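Local coordinates for nitrophorin Cim l NP (PDB 2IMQ), which carries nitric oxide on a heme b in bed bug saliva and delivers it to the victim during feeding, which widens the blood vessels, at residues E103-T108 with G117-F122; Y125-S130 with S163-W168; T223-P228 with Q268-P273. One frame throughout, in Å; residues are numbered along the deposited sequence.

Interaction 1 of 3, residues E103-T108 with G117-F122; sequences ETIIVT and GIVTSF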
loop_
_atom_site.group_PDB
_atom_site.type_symbol
_atom_site.label_atom_id
_atom_site.label_comp_id
_atom_site.label_asym_id
_atom_site.label_seq_id
_atom_site.Cartn_x
_atom_site.Cartn_y
_atom_site.Cartn_z
ATOM N N GLU A 103 10.429 -13.973 -5.011
ATOM C CA GLU A 103 9.466 -14.343 -6.037
ATOM C C GLU A 103 8.395 -13.283 -6.125
ATOM O O GLU A 103 7.957 -12.774 -5.097
ATOM C CB GLU A 103 8.817 -15.672 -5.685
ATOM C CG GLU A 103 9.743 -16.884 -5.736
ATOM C CD GLU A 103 10.419 -17.057 -7.085
ATOM O OE1 GLU A 103 11.603 -17.492 -7.127
ATOM O OE2 GLU A 103 9.771 -16.791 -8.103
ATOM N N THR A 104 7.968 -12.996 -7.340
ATOM C CA THR A 104 6.847 -12.069 -7.583
ATOM C C THR A 104 5.873 -12.692 -8.552
ATOM O O THR A 104 6.283 -13.381 -9.507
ATOM C CB THR A 104 7.371 -10.774 -8.181
ATOM O OG1 THR A 104 8.092 -10.049 -7.180
ATOM C CG2 THR A 104 6.241 -9.825 -8.567
ATOM N N ILE A 105 4.582 -12.542 -8.290
ATOM C CA ILE A 105 3.565 -12.865 -9.246
ATOM C C ILE A 105 2.759 -11.619 -9.589
ATOM O O ILE A 105 2.643 -10.676 -8.796
ATOM C CB ILE A 105 2.582 -13.984 -8.720
ATOM C CG1 ILE A 105 1.754 -13.485 -7.541
ATOM C CG2 ILE A 105 3.347 -15.324 -8.443
ATOM C CD1 ILE A 105 0.392 -14.096 -7.477
ATOM N N ILE A 106 2.251 -11.610 -10.793
ATOM C CA ILE A 106 1.304 -10.624 -11.221
ATOM C C ILE A 106 0.030 -11.382 -11.545
ATOM O O ILE A 106 0.062 -12.428 -12.236
ATOM C CB ILE A 106 1.822 -9.899 -12.477
ATOM C CG1 ILE A 106 3.083 -9.104 -12.175
ATOM C CG2 ILE A 106 0.816 -8.942 -12.968
ATOM C CD1 ILE A 106 3.727 -8.448 -13.367
ATOM N N VAL A 107 -1.098 -10.817 -11.110
ATOM C CA VAL A 107 -2.418 -11.368 -11.375
ATOM C C VAL A 107 -3.179 -10.305 -12.144
ATOM O O VAL A 107 -3.269 -9.138 -11.709
ATOM C CB VAL A 107 -3.204 -11.727 -10.096
ATOM C CG1 VAL A 107 -4.649 -12.053 -10.458
ATOM C CG2 VAL A 107 -2.546 -12.895 -9.371
ATOM N N THR A 108 -3.804 -10.659 -13.242
ATOM C CA THR A 108 -4.650 -9.694 -13.901
ATOM C C THR A 108 -5.997 -10.304 -14.145
ATOM O O THR A 108 -6.104 -11.499 -14.430
ATOM C CB THR A 108 -3.999 -9.126 -15.151
ATOM O OG1 THR A 108 -3.573 -10.186 -16.004
ATOM C CG2 THR A 108 -2.699 -8.397 -14.790
ATOM N N GLY A 117 -3.386 -7.442 -9.334
ATOM C CA GLY A 117 -2.452 -7.107 -8.342
ATOM C C GLY A 117 -1.110 -7.746 -8.561
ATOM O O GLY A 117 -0.865 -8.462 -9.563
ATOM N N ILE A 118 -0.235 -7.474 -7.615
ATOM C CA ILE A 118 1.191 -7.933 -7.592
ATOM C C ILE A 118 1.474 -8.442 -6.220
ATOM O O ILE A 118 1.103 -7.793 -5.223
ATOM C CB ILE A 118 2.126 -6.783 -7.894
ATOM C CG1 ILE A 118 1.779 -6.080 -9.225
ATOM C CG2 ILE A 118 3.633 -7.261 -7.942
ATOM C CD1 ILE A 118 2.446 -4.790 -9.423
ATOM N N VAL A 119 2.178 -9.581 -6.127
ATOM C CA VAL A 119 2.665 -10.023 -4.848
ATOM C C VAL A 119 4.167 -10.290 -4.950
ATOM O O VAL A 119 4.568 -11.064 -5.786
ATOM C CB VAL A 119 2.014 -11.339 -4.356
ATOM C CG1 VAL A 119 2.381 -11.584 -2.953
ATOM C CG2 VAL A 119 0.561 -11.319 -4.495
ATOM N N THR A 120 4.938 -9.683 -4.085
ATOM C CA THR A 120 6.392 -9.943 -3.987
ATOM C C THR A 120 6.656 -10.516 -2.635
ATOM O O THR A 120 6.262 -9.964 -1.606
ATOM C CB THR A 120 7.150 -8.619 -4.207
ATOM O OG1 THR A 120 7.000 -8.205 -5.560
ATOM C CG2 THR A 120 8.649 -8.755 -3.940
ATOM N N SER A 121 7.394 -11.646 -2.613
ATOM C CA SER A 121 7.664 -12.368 -1.398
ATOM C C SER A 121 9.155 -12.732 -1.312
ATOM O O SER A 121 9.814 -12.901 -2.302
ATOM C CB SER A 121 6.859 -13.683 -1.337
ATOM O OG SER A 121 5.457 -13.436 -1.407
ATOM N N PHE A 122 9.617 -12.893 -0.112
ATOM C CA PHE A 122 11.061 -13.216 0.160
ATOM C C PHE A 122 11.227 -13.651 1.578
ATOM O O PHE A 122 10.395 -13.390 2.459
ATOM C CB PHE A 122 11.945 -11.983 -0.128
ATOM C CG PHE A 122 11.717 -10.834 0.826
ATOM C CD1 PHE A 122 12.491 -10.715 1.949
ATOM C CD2 PHE A 122 10.726 -9.852 0.577
ATOM C CE1 PHE A 122 12.300 -9.714 2.838
ATOM C CE2 PHE A 122 10.522 -8.823 1.487
ATOM C CZ PHE A 122 11.298 -8.753 2.612
HETATM O O HOH W 1 5.168 -13.565 -4.296
#
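Thr104 and Thr120 face each other in a non-hydrogen-bonded pair of two antiparallel strands, and their hydroxyls meet at 2.7 Å between Thr104 OG1 and Thr120 OG1, a hydrogen bond in which either may donate. In both threonines OG1 lies anti to the carbonyl carbon (chi1 -71° and -69°), beside its own backbone N, and this brings the two oxygens together while the side chains cross obliquely. Thr104 CG2, anti to its backbone N, touches Ile118 CG2 at 3.7 Å. This face is tight around the two threonines, where Leu86 and Val88 of strand 84-91 lie against Thr120 and Leu86 also meets Ile118. Toward Ile106, which is exposed, the same face thins out: Ile106 CG1 and Ile118 CG1 are 4.4 Å apart. On the other face Ile105 and Val119 run side by side, with Ile105 CG1 3.8 Å from Val119 CB. The wetter end of that face holds a water that donates to Glu103 O and Val119 O and accepts from Ser121 OG, whose other partner is Ser130 OG; the carboxylate of Glu103 leads away from the neighbouring strand. Three hydrogen-bonded pairs, Glu103 with Ser121, Ile105 with Val119 and Val107 with Gly117, contribute two backbone bonds each. The straightest runs from Val107 N to Gly117 O, 2.8 Å long with 178° at the hydrogen. The alternating pairs mark an antiparallel ladder between consecutive strands, a beta hairpin whose strand 103-108 is outermost in one sheet of the DNase I-like beta sandwich.

Interaction 2 of 3, residues Y125-S130 with S163-W168; sequences YNKRFS and SDFLFW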
loop_
_atom_site.group_PDB
_atom_site.type_symbol
_atom_site.label_atom_id
_atom_site.label_comp_id
_atom_site.label_asym_id
_atom_site.label_seq_id
_atom_site.Cartn_x
_atom_site.Cartn_y
_atom_site.Cartn_z
ATOM N N TYR A 125 15.974 -14.723 7.563
ATOM C CA TYR A 125 16.005 -15.365 8.859
ATOM C C TYR A 125 14.945 -16.453 8.972
ATOM O O TYR A 125 14.296 -16.624 10.015
ATOM C CB TYR A 125 15.903 -14.327 9.961
ATOM C CG TYR A 125 16.930 -13.221 9.841
ATOM C CD1 TYR A 125 16.565 -11.919 9.509
ATOM C CD2 TYR A 125 18.286 -13.464 10.103
ATOM C CE1 TYR A 125 17.488 -10.919 9.411
ATOM C CE2 TYR A 125 19.230 -12.454 10.004
ATOM C CZ TYR A 125 18.841 -11.186 9.672
ATOM O OH TYR A 125 19.782 -10.182 9.603
ATOM N N ASN A 126 14.747 -17.144 7.868
ATOM C CA ASN A 126 13.798 -18.203 7.773
ATOM C C ASN A 126 12.329 -17.820 8.028
ATOM O O ASN A 126 11.521 -18.666 8.327
ATOM C CB ASN A 126 14.216 -19.332 8.712
ATOM C CG ASN A 126 13.636 -20.636 8.308
ATOM O OD1 ASN A 126 13.553 -20.938 7.115
ATOM N ND2 ASN A 126 13.178 -21.419 9.295
ATOM N N LYS A 127 12.009 -16.539 7.865
ATOM C CA LYS A 127 10.637 -16.026 7.926
ATOM C C LYS A 127 10.266 -15.441 6.585
ATOM O O LYS A 127 11.050 -14.688 6.007
ATOM C CB LYS A 127 10.536 -14.948 8.988
ATOM C CG LYS A 127 10.879 -15.369 10.386
ATOM C CD LYS A 127 9.951 -16.419 10.901
ATOM C CE LYS A 127 10.489 -17.082 12.169
ATOM N NZ LYS A 127 10.930 -18.458 11.851
ATOM N N ARG A 128 9.055 -15.768 6.122
ATOM C CA ARG A 128 8.605 -15.362 4.802
ATOM C C ARG A 128 7.731 -14.129 4.858
ATOM O O ARG A 128 6.766 -14.098 5.577
ATOM C CB ARG A 128 7.863 -16.456 4.044
ATOM C CG ARG A 128 7.675 -16.133 2.578
ATOM C CD ARG A 128 8.095 -17.175 1.707
ATOM N NE ARG A 128 8.002 -16.919 0.296
ATOM C CZ ARG A 128 9.012 -16.682 -0.500
ATOM N NH1 ARG A 128 10.241 -16.516 -0.011
ATOM N NH2 ARG A 128 8.799 -16.568 -1.807
ATOM N N PHE A 129 8.163 -13.112 4.126
ATOM C CA PHE A 129 7.420 -11.838 3.937
ATOM C C PHE A 129 6.716 -11.846 2.600
ATOM O O PHE A 129 7.285 -12.283 1.607
ATOM C CB PHE A 129 8.380 -10.635 3.942
ATOM C CG PHE A 129 8.947 -10.302 5.269
ATOM C CD1 PHE A 129 9.981 -11.065 5.819
ATOM C CD2 PHE A 129 8.488 -9.217 5.979
ATOM C CE1 PHE A 129 10.521 -10.759 7.060
ATOM C CE2 PHE A 129 9.018 -8.898 7.204
ATOM C CZ PHE A 129 10.062 -9.686 7.743
ATOM N N SER A 130 5.489 -11.309 2.555
ATOM C CA SER A 130 4.788 -11.078 1.307
ATOM C C SER A 130 4.204 -9.682 1.373
ATOM O O SER A 130 3.619 -9.320 2.353
ATOM C CB SER A 130 3.644 -12.102 1.067
ATOM O OG SER A 130 4.144 -13.433 0.912
ATOM N N SER A 163 2.470 -17.259 4.460
ATOM C CA SER A 163 3.650 -16.481 4.828
ATOM C C SER A 163 3.608 -16.083 6.305
ATOM O O SER A 163 2.545 -16.030 6.929
ATOM C CB SER A 163 3.723 -15.203 3.959
ATOM O OG SER A 163 3.785 -15.482 2.556
ATOM N N ASP A 164 4.767 -15.767 6.883
ATOM C CA ASP A 164 4.837 -15.336 8.274
ATOM C C ASP A 164 4.356 -13.883 8.462
ATOM O O ASP A 164 3.683 -13.568 9.422
ATOM C CB ASP A 164 6.263 -15.418 8.799
ATOM C CG ASP A 164 6.739 -16.830 8.894
ATOM O OD1 ASP A 164 7.385 -17.309 7.923
ATOM O OD2 ASP A 164 6.402 -17.543 9.861
ATOM N N PHE A 165 4.770 -13.000 7.564
ATOM C CA PHE A 165 4.390 -11.549 7.629
ATOM C C PHE A 165 3.844 -11.107 6.286
ATOM O O PHE A 165 4.523 -11.252 5.259
ATOM C CB PHE A 165 5.634 -10.720 7.968
ATOM C CG PHE A 165 6.386 -11.213 9.193
ATOM C CD1 PHE A 165 7.614 -11.794 9.070
ATOM C CD2 PHE A 165 5.861 -11.050 10.448
ATOM C CE1 PHE A 165 8.298 -12.220 10.228
ATOM C CE2 PHE A 165 6.519 -11.443 11.590
ATOM C CZ PHE A 165 7.742 -12.056 11.461
ATOM N N LEU A 166 2.629 -10.574 6.314
ATOM C CA LEU A 166 1.940 -10.161 5.115
ATOM C C LEU A 166 1.448 -8.757 5.221
ATOM O O LEU A 166 0.895 -8.344 6.242
ATOM C CB LEU A 166 0.764 -11.055 4.798
ATOM C CG LEU A 166 1.145 -12.536 4.602
ATOM C CD1 LEU A 166 0.849 -13.208 5.820
ATOM C CD2 LEU A 166 0.450 -13.095 3.400
ATOM N N PHE A 167 1.654 -8.024 4.156
ATOM C CA PHE A 167 1.178 -6.624 4.023
ATOM C C PHE A 167 0.475 -6.450 2.695
ATOM O O PHE A 167 0.920 -6.970 1.686
ATOM C CB PHE A 167 2.388 -5.681 4.124
ATOM C CG PHE A 167 3.134 -5.858 5.431
ATOM C CD1 PHE A 167 4.203 -6.739 5.536
ATOM C CD2 PHE A 167 2.720 -5.195 6.575
ATOM C CE1 PHE A 167 4.827 -6.924 6.770
ATOM C CE2 PHE A 167 3.339 -5.391 7.802
ATOM C CZ PHE A 167 4.397 -6.275 7.879
ATOM N N TRP A 168 -0.608 -5.700 2.697
ATOM C CA TRP A 168 -1.342 -5.427 1.492
ATOM C C TRP A 168 -1.541 -3.924 1.526
ATOM O O TRP A 168 -2.144 -3.369 2.449
ATOM C CB TRP A 168 -2.696 -6.126 1.534
ATOM C CG TRP A 168 -3.449 -6.208 0.239
ATOM C CD1 TRP A 168 -3.620 -5.265 -0.698
ATOM C CD2 TRP A 168 -4.089 -7.362 -0.251
ATOM N NE1 TRP A 168 -4.364 -5.741 -1.750
ATOM C CE2 TRP A 168 -4.669 -7.044 -1.489
ATOM C CE3 TRP A 168 -4.276 -8.665 0.261
ATOM C CZ2 TRP A 168 -5.365 -7.956 -2.219
ATOM C CZ3 TRP A 168 -4.988 -9.566 -0.495
ATOM C CH2 TRP A 168 -5.506 -9.206 -1.707
#
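Lys127 lays its aliphatic chain across Asp164 and Phe165, with Lys127 CB 3.7 Å from Phe165 CE1 and Lys127 CD 3.8 Å from Asp164 CG. Its ammonium stays 5.0 Å from the carboxylate, measured from Lys127 NZ to Asp164 OD2. Arg128 gives its backbone N-H to Asp164 OD1 at 2.9 Å, almost straight at 175°, on the anti side of the carboxylate and somewhat out of its plane. Arg128 O receives Phe165 N, with a weak second bond from Asp164 N, while the guanidinium leads away to Thr123 OG1 and Lys101 O. At Phe129 the parallel ladder begins. Phe165 CD1 sits over one face of the Phe129 ring, toward the rim and 3.5 Å from Phe129 CZ, and Phe165 CB lies over the same ring in a CH-pi contact; the two ring planes are oblique, 38° apart. Ser130 N then bonds Phe165 O, and Ser130 O takes Phe167 N. With OG anti to the carbonyl carbon (chi1 -65°), Ser130 meets Ser163 at 2.7 Å between their OG atoms, and Ser130 OG also bonds Ser121 OG. Chemically, a carboxylate oxygen of Asp164 takes the N-H at the strand's start, its other oxygen bonding Thr251. Opposite the apolar phenylalanine face, the buried hydroxyls of Ser163, Ser130 and Ser121 form a chain that satisfies itself without a charged group.

Interaction 3 of 3, residues T223-P228 with Q268-P273; sequences TYKFKP and QTEHRP
Phe226 and Arg272 carry the cation-pi contact: the guanidinium lies flat on the ring, planes 16° apart, with Arg272 CZ 4.1 Å from the ring centroid and off-centre. Arg272 NH1 stands over the ring toward its rim, whereas Arg272 NH2 reaches past it to Phe226 CB at 3.2 Å. Bends at chi2 and chi3 (chi2 -67°) fold the arginine chain before the guanidinium. Its rotation is fixed by a bond within the plane of the group, from Arg272 NH2 to Thr269 O at 3.0 Å, and by a bond from NH1 to Thr230 O. The second flat pair is an offset stack of Tyr224 on His271, planes 25° apart. Tyr224 CD1 lies over one imidazole face, 3.2 Å from His271 CE1, and His271 ND1 is held by Thr242 OG1. Lys225 CB covers the centre of one face of the Tyr224 ring.

Two backbone hydrogen bonds join the loops. Phe226 N reaches a lone pair of Glu270 O at 2.9 Å, and Arg272 N bonds Thr223 O at 3.0 Å. A water links Thr223 OG1, from which it accepts, to Arg272 O, to which it donates. The peptide bond between Tyr224 and Lys225 is cis. Charge adds little that is certain, since the Lys225-Glu270 salt bridge is long and the position of Glu270 OE2 doubtful; Lys225 NZ has Ser236 OG as another partner.

Residues 223-228 lie in the loop between helix 201-206 and strand 243-248, while 268-273 lead directly into strand 274-281 and pack Thr269 and His271 against strand 6-17, with the side chain of Gln268 about 7 Å from the heme.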
loop_
_atom_site.group_PDB
_atom_site.type_symbol
_atom_site.label_atom_id
_atom_site.label_comp_id
_atom_site.label_asym_id
_atom_site.label_seq_id
_atom_site.Cartn_x
_atom_site.Cartn_y
_atom_site.Cartn_z
ATOM N N THR A 223 -8.254 10.663 2.894
ATOM C CA THR A 223 -7.122 11.032 2.047
ATOM C C THR A 223 -7.530 11.385 0.603
ATOM O O THR A 223 -6.676 11.668 -0.241
ATOM C CB THR A 223 -6.123 9.893 2.010
ATOM O OG1 THR A 223 -6.759 8.692 1.513
ATOM C CG2 THR A 223 -5.539 9.636 3.385
ATOM N N TYR A 224 -8.814 11.455 0.341
ATOM C CA TYR A 224 -9.390 11.693 -0.930
ATOM C C TYR A 224 -10.787 12.282 -0.702
ATOM O O TYR A 224 -11.400 11.990 0.316
ATOM C CB TYR A 224 -9.477 10.371 -1.701
ATOM C CG TYR A 224 -10.246 10.290 -2.935
ATOM C CD1 TYR A 224 -9.682 10.585 -4.167
ATOM C CD2 TYR A 224 -11.575 9.904 -2.897
ATOM C CE1 TYR A 224 -10.408 10.454 -5.340
ATOM C CE2 TYR A 224 -12.287 9.699 -4.061
ATOM C CZ TYR A 224 -11.714 10.019 -5.282
ATOM O OH TYR A 224 -12.409 9.915 -6.470
ATOM N N LYS A 225 -11.306 13.099 -1.579
ATOM C CA LYS A 225 -10.672 13.653 -2.756
ATOM C C LYS A 225 -10.374 15.109 -2.507
ATOM O O LYS A 225 -11.284 15.854 -2.137
ATOM C CB LYS A 225 -11.645 13.518 -3.925
ATOM C CG LYS A 225 -11.184 14.059 -5.283
ATOM C CD LYS A 225 -12.322 13.900 -6.259
ATOM C CE LYS A 225 -12.032 14.387 -7.636
ATOM N NZ LYS A 225 -13.262 14.268 -8.534
ATOM N N PHE A 226 -9.134 15.504 -2.731
ATOM C CA PHE A 226 -8.672 16.863 -2.507
ATOM C C PHE A 226 -8.582 17.619 -3.818
ATOM O O PHE A 226 -8.344 17.062 -4.901
ATOM C CB PHE A 226 -7.320 16.864 -1.833
ATOM C CG PHE A 226 -7.361 16.452 -0.411
ATOM C CD1 PHE A 226 -7.103 15.135 -0.039
ATOM C CD2 PHE A 226 -7.756 17.364 0.560
ATOM C CE1 PHE A 226 -7.176 14.783 1.283
ATOM C CE2 PHE A 226 -7.824 17.020 1.884
ATOM C CZ PHE A 226 -7.560 15.718 2.235
ATOM N N LYS A 227 -8.742 18.929 -3.708
ATOM C CA LYS A 227 -8.382 19.783 -4.837
ATOM C C LYS A 227 -6.858 19.841 -4.823
ATOM O O LYS A 227 -6.285 20.107 -3.779
ATOM C CB LYS A 227 -9.028 21.155 -4.682
ATOM C CG LYS A 227 -10.528 21.119 -4.573
ATOM C CD LYS A 227 -11.108 22.494 -4.331
ATOM C CE LYS A 227 -12.615 22.432 -4.429
ATOM N NZ LYS A 227 -13.013 22.047 -5.808
ATOM N N PRO A 228 -6.181 19.487 -5.912
ATOM C CA PRO A 228 -4.709 19.444 -5.900
ATOM C C PRO A 228 -4.024 20.694 -5.329
ATOM O O PRO A 228 -4.503 21.818 -5.519
ATOM C CB PRO A 228 -4.367 19.293 -7.375
ATOM C CG PRO A 228 -5.491 18.554 -7.929
ATOM C CD PRO A 228 -6.713 19.070 -7.219
ATOM N N GLN A 268 0.264 17.093 -4.213
ATOM C CA GLN A 268 0.325 17.238 -5.653
ATOM C C GLN A 268 -0.880 16.637 -6.320
ATOM O O GLN A 268 -1.182 16.933 -7.485
ATOM C CB GLN A 268 1.566 16.534 -6.230
ATOM C CG GLN A 268 2.890 17.056 -5.704
ATOM C CD GLN A 268 3.521 16.152 -4.683
ATOM O OE1 GLN A 268 4.631 15.687 -4.862
ATOM N NE2 GLN A 268 2.824 15.897 -3.630
ATOM N N THR A 269 -1.596 15.740 -5.627
ATOM C CA THR A 269 -2.718 15.127 -6.296
ATOM C C THR A 269 -3.964 15.032 -5.401
ATOM O O THR A 269 -3.984 15.534 -4.316
ATOM C CB THR A 269 -2.303 13.781 -6.880
ATOM O OG1 THR A 269 -3.167 13.429 -7.954
ATOM C CG2 THR A 269 -2.436 12.626 -5.904
ATOM N N GLU A 270 -4.981 14.422 -5.944
ATOM C CA GLU A 270 -6.261 14.302 -5.293
ATOM C C GLU A 270 -6.280 13.326 -4.087
ATOM O O GLU A 270 -7.193 13.384 -3.273
ATOM C CB GLU A 270 -7.260 13.742 -6.284
ATOM C CG GLU A 270 -7.549 14.445 -7.577
ATOM C CD GLU A 270 -8.601 13.601 -8.305
ATOM O OE1 GLU A 270 -8.520 12.333 -8.283
ATOM O OE2 GLU A 270 -9.529 14.199 -8.840
ATOM N N HIS A 271 -5.334 12.393 -4.057
ATOM C CA HIS A 271 -5.145 11.484 -2.928
ATOM C C HIS A 271 -3.864 11.843 -2.220
ATOM O O HIS A 271 -2.861 12.240 -2.847
ATOM C CB HIS A 271 -4.928 10.063 -3.410
ATOM C CG HIS A 271 -6.021 9.479 -4.207
ATOM N ND1 HIS A 271 -6.878 8.511 -3.701
ATOM C CD2 HIS A 271 -6.307 9.603 -5.520
ATOM C CE1 HIS A 271 -7.675 8.112 -4.673
ATOM N NE2 HIS A 271 -7.349 8.751 -5.785
ATOM N N ARG A 272 -3.794 11.589 -0.941
ATOM C CA ARG A 272 -2.582 11.761 -0.164
ATOM C C ARG A 272 -1.971 10.398 0.108
ATOM O O ARG A 272 -2.678 9.442 0.436
ATOM C CB ARG A 272 -2.889 12.455 1.159
ATOM C CG ARG A 272 -3.605 13.805 1.001
ATOM C CD ARG A 272 -2.706 14.826 0.351
ATOM N NE ARG A 272 -3.259 15.562 -0.799
ATOM C CZ ARG A 272 -3.784 16.773 -0.769
ATOM N NH1 ARG A 272 -3.936 17.437 0.382
ATOM N NH2 ARG A 272 -4.157 17.344 -1.904
ATOM N N PRO A 273 -0.643 10.308 0.065
ATOM C CA PRO A 273 0.042 9.041 0.372
ATOM C C PRO A 273 -0.170 8.627 1.796
ATOM O O PRO A 273 -0.351 9.486 2.685
ATOM C CB PRO A 273 1.522 9.320 0.083
ATOM C CG PRO A 273 1.635 10.718 -0.223
ATOM C CD PRO A 273 0.326 11.361 -0.269
HETATM O O HOH W 2 -4.799 8.186 -0.437
#

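From the N terminus, interaction 1 comes first and closes a short loop, the eight residues between 103-108 and 117-122. Interaction 2 opens after it and closes a longer excursion of 32 residues, returning strand 165-169 parallel to strand 127-135. Interaction 3 then closes 39 residues that include strands 243-248 and 255-262. The three follow in series, none nested or crossed. Interactions 1 and 2 touch, because strands 116-124 and 127-135 are neighbours, and together they assemble four adjacent strands of the five-stranded sheet. Interaction 3 lies across the chain's centre, its nearest atoms about 12 Å from interaction 2, and ties loops beside the other sheet.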